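Local structure of periplasmic solute binding protein (Candidatus liberibacter, 4CL2) at residues 159-163 with 164-168; 203-206 with 207-211. The protein binds manganese and zinc ions in the periplasm and probably delivers them to a membrane transporter for uptake into the cell. All coordinates share one frame; numbering follows the deposited sequence. Where two conformers were deposited one is given.

Interaction 1 (159-163 with 164-168); sequences EKVDP and EKRWF
The guanidinium of Arg166 meets Glu159 along its edge: the backbone O of Glu159 and the O of Val161 both lie there in its plane, and the Glu159 carboxylate comes in at the same rim, its own plane turned 35° from that of the guanidinium. The setting is a helix-to-strand connection, in which tight turns at 162-166 carry the chain from the end of helix 133-158 into strand 167-170. The salt bridge is led by Arg166 NH2, 2.9 Å from Glu159 OE1 and nearly straight at 165°, and it uses the syn side of the oxygen. From NH1 come two weak bonds, one to the same OE1 and one to Glu159 O, so that a single residue holds the group at its carboxylate and at its backbone. The arginine can reach back because its chain bends at chi3 (74°), which turns NE and the guanidinium toward Glu159. NH2 also bonds Gly183 O, so the guanidinium ties the loop to the link between helix 176-182 and strand 185-188.

Two overlapping i to i+3 backbone bonds close consecutive turns, 162-165 and 163-166. Asp162 O accepts a hydrogen bond from Lys165 N at 2.7 Å, and Pro163 O accepts one from Arg166 N at 3.2 Å. Arg166 is itself the centre of an inverse gamma turn, the kink after which the strand begins. On the apolar side, the buried Val161 crosses Lys165 at about a right angle. Its CG1, set anti to the backbone N, touches Lys165 CB at 3.5 Å.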
loop_
_atom_site.group_PDB
_atom_site.type_symbol
_atom_site.label_atom_id
_atom_site.label_comp_id
_atom_site.label_asym_id
_atom_site.label_seq_id
_atom_site.Cartn_x
_atom_site.Cartn_y
_atom_site.Cartn_z
ATOM N N GLU A 159 13.473 -8.277 -12.779
ATOM C CA GLU A 159 13.376 -9.662 -13.154
ATOM C C GLU A 159 14.699 -10.246 -13.675
ATOM O O GLU A 159 14.809 -11.451 -13.791
ATOM C CB GLU A 159 12.272 -9.891 -14.175
ATOM C CG GLU A 159 10.888 -9.678 -13.644
ATOM C CD GLU A 159 10.438 -10.629 -12.498
ATOM O OE1 GLU A 159 11.069 -11.680 -12.323
ATOM O OE2 GLU A 159 9.424 -10.329 -11.836
ATOM N N LYS A 160 15.702 -9.413 -13.978
ATOM C CA LYS A 160 17.009 -9.901 -14.353
ATOM C C LYS A 160 17.887 -10.345 -13.184
ATOM O O LYS A 160 18.989 -10.857 -13.404
ATOM C CB LYS A 160 17.768 -8.823 -15.142
ATOM C CG LYS A 160 17.038 -8.393 -16.376
ATOM C CD LYS A 160 17.850 -7.345 -17.127
ATOM C CE LYS A 160 17.026 -6.730 -18.248
ATOM N NZ LYS A 160 16.410 -7.750 -19.148
ATOM N N VAL A 161 17.439 -10.122 -11.957
ATOM C CA VAL A 161 18.220 -10.465 -10.759
ATOM C C VAL A 161 18.412 -11.998 -10.665
ATOM O O VAL A 161 17.434 -12.768 -10.794
ATOM C CB VAL A 161 17.555 -9.941 -9.463
ATOM C CG1 VAL A 161 18.247 -10.495 -8.218
ATOM C CG2 VAL A 161 17.598 -8.409 -9.424
ATOM N N ASP A 162 19.653 -12.415 -10.427
ATOM C CA ASP A 162 19.969 -13.826 -10.337
ATOM C C ASP A 162 19.144 -14.444 -9.230
ATOM O O ASP A 162 18.957 -13.828 -8.182
ATOM C CB ASP A 162 21.447 -14.038 -10.047
ATOM C CG ASP A 162 22.309 -13.888 -11.274
ATOM O OD1 ASP A 162 21.774 -13.968 -12.394
ATOM O OD2 ASP A 162 23.518 -13.691 -11.107
ATOM N N PRO A 163 18.666 -15.673 -9.443
ATOM C CA PRO A 163 17.712 -16.320 -8.502
ATOM C C PRO A 163 18.118 -16.357 -7.030
ATOM O O PRO A 163 17.286 -16.179 -6.144
ATOM C CB PRO A 163 17.561 -17.730 -9.056
ATOM C CG PRO A 163 17.952 -17.618 -10.491
ATOM C CD PRO A 163 18.948 -16.515 -10.616
ATOM N N GLU A 164 19.411 -16.507 -6.774
ATOM C CA GLU A 164 19.918 -16.529 -5.421
ATOM C C GLU A 164 19.697 -15.190 -4.727
ATOM O O GLU A 164 19.785 -15.099 -3.506
ATOM C CB GLU A 164 21.441 -16.843 -5.430
ATOM C CG GLU A 164 21.860 -18.046 -6.275
ATOM C CD GLU A 164 21.117 -19.325 -5.900
ATOM O OE1 GLU A 164 21.396 -19.870 -4.804
ATOM O OE2 GLU A 164 20.261 -19.788 -6.698
ATOM N N LYS A 165 19.448 -14.138 -5.507
ATOM C CA LYS A 165 19.389 -12.794 -4.959
ATOM C C LYS A 165 17.960 -12.284 -4.954
ATOM O O LYS A 165 17.728 -11.080 -4.719
ATOM C CB LYS A 165 20.319 -11.849 -5.736
ATOM C CG LYS A 165 21.798 -12.045 -5.435
ATOM C CD LYS A 165 22.683 -11.318 -6.439
ATOM C CE LYS A 165 24.148 -11.692 -6.284
ATOM N NZ LYS A 165 24.953 -11.259 -7.459
ATOM N N ARG A 166 16.992 -13.186 -5.194
ATOM C CA ARG A 166 15.598 -12.788 -5.287
ATOM C C ARG A 166 14.863 -12.762 -3.908
ATOM O O ARG A 166 13.975 -13.553 -3.603
ATOM C CB ARG A 166 14.860 -13.629 -6.297
ATOM C CG ARG A 166 15.433 -13.407 -7.724
ATOM C CD ARG A 166 14.990 -14.469 -8.737
ATOM N NE ARG A 166 13.633 -14.216 -9.051
ATOM C CZ ARG A 166 13.145 -13.465 -10.063
ATOM N NH1 ARG A 166 13.862 -12.914 -11.012
ATOM N NH2 ARG A 166 11.871 -13.318 -10.071
ATOM N N TRP A 167 15.275 -11.815 -3.117
ATOM C CA TRP A 167 14.777 -11.618 -1.743
ATOM C C TRP A 167 14.447 -10.174 -1.572
ATOM O O TRP A 167 15.269 -9.300 -1.928
ATOM C CB TRP A 167 15.852 -11.944 -0.742
ATOM C CG TRP A 167 16.144 -13.374 -0.648
ATOM C CD1 TRP A 167 17.117 -14.054 -1.293
ATOM C CD2 TRP A 167 15.455 -14.314 0.154
ATOM N NE1 TRP A 167 17.060 -15.359 -0.968
ATOM C CE2 TRP A 167 16.038 -15.552 -0.080
ATOM C CE3 TRP A 167 14.391 -14.225 1.039
ATOM C CZ2 TRP A 167 15.615 -16.707 0.561
ATOM C CZ3 TRP A 167 13.968 -15.375 1.678
ATOM C CH2 TRP A 167 14.566 -16.589 1.429
ATOM N N PHE A 168 13.282 -9.904 -1.000
ATOM C CA PHE A 168 12.877 -8.533 -0.607
ATOM C C PHE A 168 12.870 -8.603 0.930
ATOM O O PHE A 168 12.037 -9.331 1.479
ATOM C CB PHE A 168 11.497 -8.144 -1.054
ATOM C CG PHE A 168 11.356 -7.905 -2.520
ATOM C CD1 PHE A 168 12.444 -7.541 -3.311
ATOM C CD2 PHE A 168 10.109 -8.049 -3.109
ATOM C CE1 PHE A 168 12.239 -7.332 -4.672
ATOM C CE2 PHE A 168 9.932 -7.834 -4.465
ATOM C CZ PHE A 168 11.008 -7.475 -5.231
#

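Interaction 2 (203-206 with 207-211); sequences MRHA and INQMR. With GOL (glycerol), chain K.
His205 O receives the shortest backbone bond of this helical turn, 2.7 Å from Gln209 N, and the side chains of the same two residues also meet. Gln209 CG lies over one face of the imidazole, 3.7 Å from the ring centroid and displaced toward the rim, which makes a CH-pi contact. Two torsions account for this: His205 CG stands anti to the backbone N (chi1 176°), swinging the ring out from the helix beside the Gln209 chain, and Gln209 chi1 (-70°) sets CG over it. A further bend at chi2 carries the Gln209 amide, its plane 30° from that of the ring, to a glycerol, probably from the crystallisation liquor, that spans the pair. The glycerol O2 sits in the ring plane, at the edge, 2.7 Å from His205 ND1, and its O3 accepts a bond from Gln209 NE2 at 2.9 Å. Gln209 OE1 has a weak bond to His213, one turn further on.

Another side of the helix is apolar. Met203 CG packs at 3.9 Å against Ile207 CD1, the two chains crossing at a slant, and both residues reach helix 227-236. Ala206 and Met210 are buried; Met210 CG lies 3.3 Å from Ala206 O, and its side chain also touches Val232 and Leu187. Met210 N bonds Ala206 O at 2.9 Å, one of four successive i to i+4 bonds, from Ile207 to Met210, that mark a regular amphipathic alpha-helix packed against helix 227-236 and strand 185-188.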
loop_
_atom_site.group_PDB
_atom_site.type_symbol
_atom_site.label_atom_id
_atom_site.label_comp_id
_atom_site.label_asym_id
_atom_site.label_seq_id
_atom_site.Cartn_x
_atom_site.Cartn_y
_atom_site.Cartn_z
ATOM N N MET A 203 12.918 -11.448 14.614
ATOM C CA MET A 203 14.263 -10.909 14.328
ATOM C C MET A 203 15.302 -11.995 14.220
ATOM O O MET A 203 16.067 -12.037 13.236
ATOM C CB MET A 203 14.667 -9.861 15.367
ATOM C CG MET A 203 15.971 -9.142 15.052
ATOM S SD MET A 203 16.206 -7.787 16.258
ATOM C CE MET A 203 15.290 -6.437 15.586
ATOM N N ARG A 204 15.348 -12.889 15.212
ATOM C CA ARG A 204 16.304 -14.001 15.160
ATOM C C ARG A 204 16.189 -14.806 13.831
ATOM O O ARG A 204 17.178 -15.183 13.200
ATOM C CB ARG A 204 16.128 -14.919 16.374
ATOM C CG ARG A 204 16.373 -14.231 17.737
ATOM C CD ARG A 204 16.541 -15.223 18.882
ATOM N NE ARG A 204 15.375 -16.104 19.088
ATOM C CZ ARG A 204 14.337 -15.855 19.891
ATOM N NH1 ARG A 204 14.282 -14.765 20.638
ATOM N NH2 ARG A 204 13.346 -16.731 19.958
ATOM N N HIS A 205 14.965 -15.068 13.425
ATOM C CA HIS A 205 14.714 -15.808 12.165
ATOM C C HIS A 205 15.247 -15.091 10.938
ATOM O O HIS A 205 15.906 -15.697 10.069
ATOM C CB HIS A 205 13.221 -16.070 12.027
ATOM C CG HIS A 205 12.840 -16.736 10.739
ATOM N ND1 HIS A 205 13.066 -18.075 10.501
ATOM C CD2 HIS A 205 12.191 -16.266 9.640
ATOM C CE1 HIS A 205 12.622 -18.391 9.294
ATOM N NE2 HIS A 205 12.099 -17.311 8.747
ATOM N N ALA A 206 14.995 -13.784 10.861
ATOM C CA ALA A 206 15.495 -13.034 9.729
ATOM C C ALA A 206 16.983 -13.024 9.681
ATOM O O ALA A 206 17.589 -13.121 8.602
ATOM C CB ALA A 206 14.968 -11.602 9.747
ATOM N N ILE A 207 17.616 -12.922 10.862
ATOM C CA ILE A 207 19.058 -12.915 10.886
ATOM C C ILE A 207 19.565 -14.247 10.361
ATOM O O ILE A 207 20.488 -14.300 9.532
ATOM C CB ILE A 207 19.575 -12.603 12.336
ATOM C CG1 ILE A 207 19.286 -11.119 12.628
ATOM C CG2 ILE A 207 21.028 -12.936 12.495
ATOM C CD1 ILE A 207 19.433 -10.749 14.079
ATOM N N ASN A 208 18.940 -15.323 10.845
ATOM C CA ASN A 208 19.360 -16.647 10.445
ATOM C C ASN A 208 19.156 -16.865 8.952
ATOM O O ASN A 208 20.058 -17.376 8.256
ATOM C CB ASN A 208 18.642 -17.687 11.312
ATOM C CG ASN A 208 19.265 -17.793 12.693
ATOM O OD1 ASN A 208 20.442 -17.575 12.834
ATOM N ND2 ASN A 208 18.478 -18.073 13.698
ATOM N N GLN A 209 18.017 -16.406 8.463
ATOM C CA GLN A 209 17.713 -16.558 7.014
ATOM C C GLN A 209 18.635 -15.761 6.107
ATOM O O GLN A 209 19.088 -16.254 5.077
ATOM C CB GLN A 209 16.279 -16.258 6.748
ATOM C CG GLN A 209 15.308 -17.285 7.292
ATOM C CD GLN A 209 15.396 -18.584 6.504
ATOM O OE1 GLN A 209 15.483 -18.565 5.275
ATOM N NE2 GLN A 209 15.386 -19.704 7.198
ATOM N N MET A 210 18.986 -14.548 6.521
ATOM C CA MET A 210 19.934 -13.756 5.752
ATOM C C MET A 210 21.319 -14.338 5.659
ATOM O O MET A 210 21.955 -14.269 4.607
ATOM C CB MET A 210 19.999 -12.346 6.326
ATOM C CG MET A 210 18.763 -11.524 6.014
ATOM S SD MET A 210 18.685 -9.863 6.772
ATOM C CE MET A 210 19.884 -9.029 5.786
ATOM N N ARG A 211 21.823 -14.864 6.768
ATOM C CA ARG A 211 23.114 -15.524 6.726
ATOM C C ARG A 211 23.046 -16.751 5.830
ATOM O O ARG A 211 23.891 -16.939 4.952
ATOM C CB ARG A 211 23.556 -15.918 8.117
ATOM C CG ARG A 211 23.956 -14.733 8.963
ATOM C CD ARG A 211 24.996 -15.157 9.961
ATOM N NE ARG A 211 26.170 -15.831 9.368
ATOM C CZ ARG A 211 26.561 -17.103 9.586
ATOM N NH1 ARG A 211 25.889 -17.932 10.380
ATOM N NH2 ARG A 211 27.661 -17.560 8.997
HETATM C C1 GOL K . 15.817 -19.261 13.487
HETATM O O1 GOL K . 14.679 -19.484 14.292
HETATM C C2 GOL K . 15.430 -19.497 12.056
HETATM O O2 GOL K . 14.096 -19.995 12.081
HETATM C C3 GOL K . 16.289 -20.483 11.301
HETATM O O3 GOL K . 16.186 -20.116 9.917
#

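In the fold
Interactions 1 and 2 belong to successive parts of the chain, their centres 18 Å apart and their nearest atoms about 4 Å apart without touching. Interaction 1 is a surface contact in the loop that feeds strand 167-170; interaction 2 is partly buried, within helix 200-212. Strand 185-188 links them: Arg166 and Trp167 pack on it from one contact, His205, Gln209 and Met210 from the other, and His213, just past the helix, stacks on Trp167. Their chemistry follows their place. The irregular loop adds a charged pair to its turn bonds, whereas the helix has a regular backbone ladder and divides its side chains between polar and apolar sides.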